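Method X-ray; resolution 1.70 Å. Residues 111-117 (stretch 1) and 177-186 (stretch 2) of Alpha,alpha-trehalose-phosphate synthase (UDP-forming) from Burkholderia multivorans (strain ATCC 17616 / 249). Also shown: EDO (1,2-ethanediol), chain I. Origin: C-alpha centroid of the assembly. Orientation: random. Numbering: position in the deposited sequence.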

ATOM      1  N   GLU A 111     -13.818   9.336 -15.960  1.00 16.78           N
ATOM      2  CA  GLU A 111     -12.433   9.238 -16.419  1.00 16.28           C
ATOM      3  C   GLU A 111     -12.082   7.808 -16.800  1.00 15.51           C
ATOM      4  O   GLU A 111     -11.404   7.572 -17.805  1.00 15.99           O
ATOM      5  CB  GLU A 111     -11.469   9.754 -15.345  1.00 15.82           C
ATOM      6  CG  GLU A 111     -11.542  11.253 -15.144  1.00 17.86           C
ATOM      7  CD  GLU A 111     -10.515  11.761 -14.147  1.00 19.14           C
ATOM      8  OE1 GLU A 111     -10.290  12.989 -14.094  1.00 23.13           O
ATOM      9  OE2 GLU A 111      -9.926  10.933 -13.432  1.00 19.38           O
ATOM     10  N   TYR A 112     -12.546   6.833 -16.014  1.00 14.96           N
ATOM     11  CA  TYR A 112     -12.278   5.440 -16.347  1.00 15.11           C
ATOM     12  C   TYR A 112     -12.935   5.059 -17.667  1.00 15.22           C
ATOM     13  O   TYR A 112     -12.310   4.397 -18.507  1.00 15.55           O
ATOM     14  CB  TYR A 112     -12.748   4.522 -15.207  1.00 16.65           C
ATOM     15  CG  TYR A 112     -12.488   3.059 -15.487  1.00 15.13           C
ATOM     16  CD1 TYR A 112     -11.200   2.610 -15.792  1.00 13.42           C
ATOM     17  CD2 TYR A 112     -13.514   2.128 -15.455  1.00 16.76           C
ATOM     18  CE1 TYR A 112     -10.957   1.278 -16.067  1.00 12.72           C
ATOM     19  CE2 TYR A 112     -13.277   0.782 -15.730  1.00 15.75           C
ATOM     20  CZ  TYR A 112     -11.996   0.371 -16.034  1.00 14.27           C
ATOM     21  OH  TYR A 112     -11.760  -0.955 -16.292  1.00 17.62           O
ATOM     22  N   ALA A 113     -14.190   5.474 -17.874  1.00 15.91           N
ATOM     23  CA  ALA A 113     -14.829   5.241 -19.168  1.00 16.72           C
ATOM     24  C   ALA A 113     -14.019   5.873 -20.293  1.00 19.83           C
ATOM     25  O   ALA A 113     -13.901   5.297 -21.383  1.00 19.37           O
ATOM     26  CB  ALA A 113     -16.257   5.787 -19.174  1.00 20.52           C
ATOM     27  N   GLY A 114     -13.455   7.059 -20.045  1.00 17.19           N
ATOM     28  CA  GLY A 114     -12.663   7.723 -21.074  1.00 18.89           C
ATOM     29  C   GLY A 114     -11.385   6.975 -21.405  1.00 17.65           C
ATOM     30  O   GLY A 114     -10.953   6.941 -22.559  1.00 17.67           O
ATOM     31  N   TYR A 115     -10.747   6.400 -20.387  1.00 15.92           N
ATOM     32  CA  TYR A 115      -9.571   5.548 -20.566  1.00 15.23           C
ATOM     33  C   TYR A 115      -9.875   4.357 -21.463  1.00 21.16           C
ATOM     34  O   TYR A 115      -9.148   4.082 -22.433  1.00 19.03           O
ATOM     35  CB  TYR A 115      -9.132   5.096 -19.178  1.00 14.24           C
ATOM     36  CG  TYR A 115      -8.032   4.089 -19.044  1.00 13.49           C
ATOM     37  CD1 TYR A 115      -6.733   4.394 -19.403  1.00 15.51           C
ATOM     38  CD2 TYR A 115      -8.273   2.863 -18.441  1.00 16.33           C
ATOM     39  CE1 TYR A 115      -5.707   3.476 -19.219  1.00 16.24           C
ATOM     40  CE2 TYR A 115      -7.259   1.951 -18.239  1.00 16.96           C
ATOM     41  CZ  TYR A 115      -5.974   2.264 -18.633  1.00 15.36           C
ATOM     42  OH  TYR A 115      -4.948   1.365 -18.427  1.00 13.01           O
ATOM     43  N   LEU A 116     -10.969   3.649 -21.170  1.00 17.88           N
ATOM     44  CA  LEU A 116     -11.395   2.569 -22.053  1.00 16.40           C
ATOM     45  C   LEU A 116     -11.683   3.088 -23.457  1.00 17.86           C
ATOM     46  O   LEU A 116     -11.288   2.464 -24.452  1.00 20.05           O
ATOM     47  CB  LEU A 116     -12.626   1.869 -21.481  1.00 17.90           C
ATOM     48  CG  LEU A 116     -12.466   1.287 -20.070  1.00 22.49           C
ATOM     49  CD1 LEU A 116     -13.674   0.420 -19.716  1.00 24.34           C
ATOM     50  CD2 LEU A 116     -11.150   0.529 -19.906  1.00 19.04           C
ATOM     51  N   ARG A 117     -12.348   4.242 -23.556  1.00 18.49           N
ATOM     52  CA  ARG A 117     -12.763   4.755 -24.859  1.00 18.76           C
ATOM     53  C   ARG A 117     -11.562   5.062 -25.745  1.00 21.20           C
ATOM     54  O   ARG A 117     -11.538   4.688 -26.924  1.00 19.68           O
ATOM     55  CB  ARG A 117     -13.631   6.006 -24.698  1.00 19.56           C
ATOM     56  CG  ARG A 117     -14.126   6.547 -26.054  1.00 21.01           C
ATOM     57  CD  ARG A 117     -14.680   7.968 -25.957  1.00 25.48           C
ATOM     58  NE  ARG A 117     -13.629   8.944 -25.661  1.00 32.99           N
ATOM     59  CZ  ARG A 117     -12.772   9.426 -26.562  1.00 39.07           C
ATOM     60  NH1 ARG A 117     -12.833   9.026 -27.832  1.00 31.09           N
ATOM     61  NH2 ARG A 117     -11.853  10.313 -26.194  1.00 35.17           N
ATOM     62  N   PRO A 177     -10.757   0.834  -8.059  1.00 11.46           N
ATOM     63  CA  PRO A 177     -12.072   0.162  -7.999  1.00 12.40           C
ATOM     64  C   PRO A 177     -12.283  -0.836  -9.133  1.00 12.36           C
ATOM     65  O   PRO A 177     -12.805  -1.934  -8.884  1.00 14.69           O
ATOM     66  CB  PRO A 177     -13.071   1.333  -8.045  1.00 12.96           C
ATOM     67  CG  PRO A 177     -12.310   2.455  -7.324  1.00 14.30           C
ATOM     68  CD  PRO A 177     -10.866   2.286  -7.820  1.00 11.52           C
ATOM     69  N   PRO A 178     -11.871  -0.544 -10.400  1.00 12.22           N
ATOM     70  CA  PRO A 178     -12.053  -1.570 -11.449  1.00 12.09           C
ATOM     71  C   PRO A 178     -10.910  -2.585 -11.572  1.00 13.54           C
ATOM     72  O   PRO A 178     -10.627  -3.083 -12.669  1.00 16.87           O
ATOM     73  CB  PRO A 178     -12.192  -0.731 -12.726  1.00 14.58           C
ATOM     74  CG  PRO A 178     -11.308   0.456 -12.464  1.00 11.91           C
ATOM     75  CD  PRO A 178     -11.517   0.766 -10.991  1.00 14.94           C
ATOM     76  N   HIS A 179     -10.303  -2.963 -10.443  1.00 11.36           N
ATOM     77  CA  HIS A 179      -9.141  -3.855 -10.473  1.00 13.14           C
ATOM     78  C   HIS A 179      -9.451  -5.179 -11.165  1.00 12.64           C
ATOM     79  O   HIS A 179      -8.621  -5.697 -11.918  1.00 16.06           O
ATOM     80  CB  HIS A 179      -8.638  -4.107  -9.048  1.00 10.85           C
ATOM     81  CG  HIS A 179      -9.691  -4.611  -8.109  1.00 11.36           C
ATOM     82  ND1 HIS A 179      -9.962  -5.953  -7.937  1.00 13.29           N
ATOM     83  CD2 HIS A 179     -10.523  -3.948  -7.275  1.00 12.66           C
ATOM     84  CE1 HIS A 179     -10.925  -6.091  -7.043  1.00 14.96           C
ATOM     85  NE2 HIS A 179     -11.277  -4.890  -6.618  1.00 14.56           N
ATOM     86  N   ASP A 180     -10.631  -5.755 -10.912  1.00 12.13           N
ATOM     87  CA  ASP A 180     -10.965  -7.027 -11.550  1.00 17.88           C
ATOM     88  C   ASP A 180     -10.990  -6.897 -13.068  1.00 16.89           C
ATOM     89  O   ASP A 180     -10.482  -7.770 -13.782  1.00 16.27           O
ATOM     90  CB  ASP A 180     -12.310  -7.556 -11.047  1.00 17.16           C
ATOM     91  CG  ASP A 180     -12.728  -8.844 -11.753  1.00 24.36           C
ATOM     92  OD1 ASP A 180     -12.172  -9.914 -11.421  1.00 23.66           O
ATOM     93  OD2 ASP A 180     -13.600  -8.790 -12.654  1.00 25.15           O
ATOM     94  N   GLU A 181     -11.567  -5.808 -13.581  1.00 17.21           N
ATOM     95  CA  GLU A 181     -11.619  -5.622 -15.029  1.00 17.45           C
ATOM     96  C   GLU A 181     -10.232  -5.360 -15.608  1.00 20.70           C
ATOM     97  O   GLU A 181      -9.923  -5.811 -16.720  1.00 20.02           O
ATOM     98  CB  GLU A 181     -12.574  -4.481 -15.366  1.00 20.67           C
ATOM     99  CG  GLU A 181     -12.848  -4.326 -16.855  1.00 25.28           C
ATOM    100  CD  GLU A 181     -14.003  -3.390 -17.141  1.00 28.42           C
ATOM    101  OE1 GLU A 181     -14.867  -3.745 -17.973  1.00 33.36           O
ATOM    102  OE2 GLU A 181     -14.045  -2.301 -16.539  1.00 20.37           O
ATOM    103  N   LEU A 182      -9.387  -4.621 -14.879  1.00 15.49           N
ATOM    104  CA  LEU A 182      -8.024  -4.395 -15.352  1.00 15.20           C
ATOM    105  C   LEU A 182      -7.272  -5.707 -15.485  1.00 17.56           C
ATOM    106  O   LEU A 182      -6.532  -5.915 -16.459  1.00 14.66           O
ATOM    107  CB  LEU A 182      -7.277  -3.455 -14.415  1.00 19.00           C
ATOM    108  CG  LEU A 182      -7.815  -2.025 -14.364  1.00 26.20           C
ATOM    109  CD1 LEU A 182      -7.037  -1.226 -13.371  1.00 26.01           C
ATOM    110  CD2 LEU A 182      -7.747  -1.372 -15.731  1.00 20.34           C
ATOM    111  N   VAL A 183      -7.433  -6.604 -14.510  1.00 16.47           N
ATOM    112  CA  VAL A 183      -6.732  -7.880 -14.582  1.00 18.56           C
ATOM    113  C   VAL A 183      -7.283  -8.728 -15.727  1.00 16.18           C
ATOM    114  O   VAL A 183      -6.523  -9.408 -16.430  1.00 15.61           O
ATOM    115  CB  VAL A 183      -6.796  -8.597 -13.221  1.00 15.31           C
ATOM    116  CG1 VAL A 183      -6.370 -10.041 -13.360  1.00 16.06           C
ATOM    117  CG2 VAL A 183      -5.906  -7.870 -12.195  1.00 14.07           C
ATOM    118  N   LYS A 184      -8.600  -8.670 -15.966  1.00 16.80           N
ATOM    119  CA  LYS A 184      -9.150  -9.302 -17.166  1.00 17.03           C
ATOM    120  C   LYS A 184      -8.490  -8.759 -18.434  1.00 20.27           C
ATOM    121  O   LYS A 184      -8.133  -9.528 -19.334  1.00 20.10           O
ATOM    122  CB  LYS A 184     -10.666  -9.106 -17.233  1.00 18.76           C
ATOM    123  CG  LYS A 184     -11.299  -9.758 -18.469  1.00 19.53           C
ATOM    124  CD  LYS A 184     -12.814  -9.521 -18.535  1.00 26.14           C
ATOM    125  CE  LYS A 184     -13.129  -8.048 -18.715  1.00 31.74           C
ATOM    126  NZ  LYS A 184     -14.586  -7.789 -18.888  1.00 38.65           N
ATOM    127  N   PHE A 185      -8.324  -7.435 -18.525  1.00 19.38           N
ATOM    128  CA  PHE A 185      -7.630  -6.846 -19.672  1.00 16.93           C
ATOM    129  C   PHE A 185      -6.225  -7.412 -19.819  1.00 17.15           C
ATOM    130  O   PHE A 185      -5.774  -7.716 -20.936  1.00 19.11           O
ATOM    131  CB  PHE A 185      -7.548  -5.331 -19.521  1.00 19.71           C
ATOM    132  CG  PHE A 185      -8.877  -4.635 -19.568  1.00 20.80           C
ATOM    133  CD1 PHE A 185      -9.977  -5.225 -20.170  1.00 24.65           C
ATOM    134  CD2 PHE A 185      -9.008  -3.364 -19.031  1.00 20.46           C
ATOM    135  CE1 PHE A 185     -11.195  -4.566 -20.218  1.00 27.29           C
ATOM    136  CE2 PHE A 185     -10.224  -2.701 -19.071  1.00 17.91           C
ATOM    137  CZ  PHE A 185     -11.315  -3.301 -19.666  1.00 20.31           C
ATOM    138  N   MET A 186      -5.519  -7.561 -18.702  1.00 16.37           N
ATOM    139  CA  MET A 186      -4.155  -8.061 -18.744  1.00 14.46           C
ATOM    140  C   MET A 186      -4.108  -9.498 -19.217  1.00 15.22           C
ATOM    141  O   MET A 186      -3.120  -9.913 -19.831  1.00 18.87           O
ATOM    142  CB  MET A 186      -3.520  -7.913 -17.365  1.00 14.08           C
ATOM    143  CG  MET A 186      -3.367  -6.451 -17.010  1.00 14.14           C
ATOM    144  SD  MET A 186      -2.699  -6.120 -15.386  1.00 18.49           S
ATOM    145  CE  MET A 186      -1.009  -6.723 -15.581  1.00 19.58           C
TER
HETATM  146  C1  EDO I 507     -10.688  -1.114 -24.038  1.00 30.42           C
HETATM  147  O1  EDO I 507     -11.787  -0.257 -24.335  1.00 38.85           O
HETATM  148  C2  EDO I 507     -11.209  -2.455 -23.554  1.00 26.46           C
HETATM  149  O2  EDO I 507     -11.758  -3.206 -24.644  1.00 28.45           O

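Residues 111-117 are helical throughout. In the second stretch the helix runs from His179 to Met186, with Pro178 at its N-cap position. The two helices run nearly parallel, at 10°, and their axes come no closer than 13.3 Å. That spacing is wide, and the contacts across it are made by side chains. The backbones are nearest at Tyr112 and Pro178, whose CA atoms lie 8.6 Å apart.

Tyr112 covers the most surface. Its CA-to-CB bond points toward the second stretch, and chi1 is t. Pro178 lies over one face of the Tyr112 ring: Pro178 CG sits 3.6 Å from the centroid of that ring, a CH-pi contact almost along the ring normal. The phenol then reaches Glu181. Tyr112 OH donates a hydrogen bond to Glu181 OE2 at 2.7 Å, so the hydroxyl of a buried residue is paired with a carboxylate. Leu182 CD2 meets the edge of the same ring, 4.2 Å from Tyr112 CE1. Leu182 CD2 also lies 4.2 Å from Tyr115 CE2.

Phe185 closes the contact one helical turn after Glu181. Phe185 CE2 packs 3.5 Å from Leu116 CD2, an apolar pairing, and 3.6 Å from Tyr112 OH. A 1,2-ethanediol, probably from the crystallisation liquor, sits beside this pair. EDO O1 donates a hydrogen bond to Leu116 O at 2.8 Å, and EDO C2 lies 3.9 Å from Phe185 CE1.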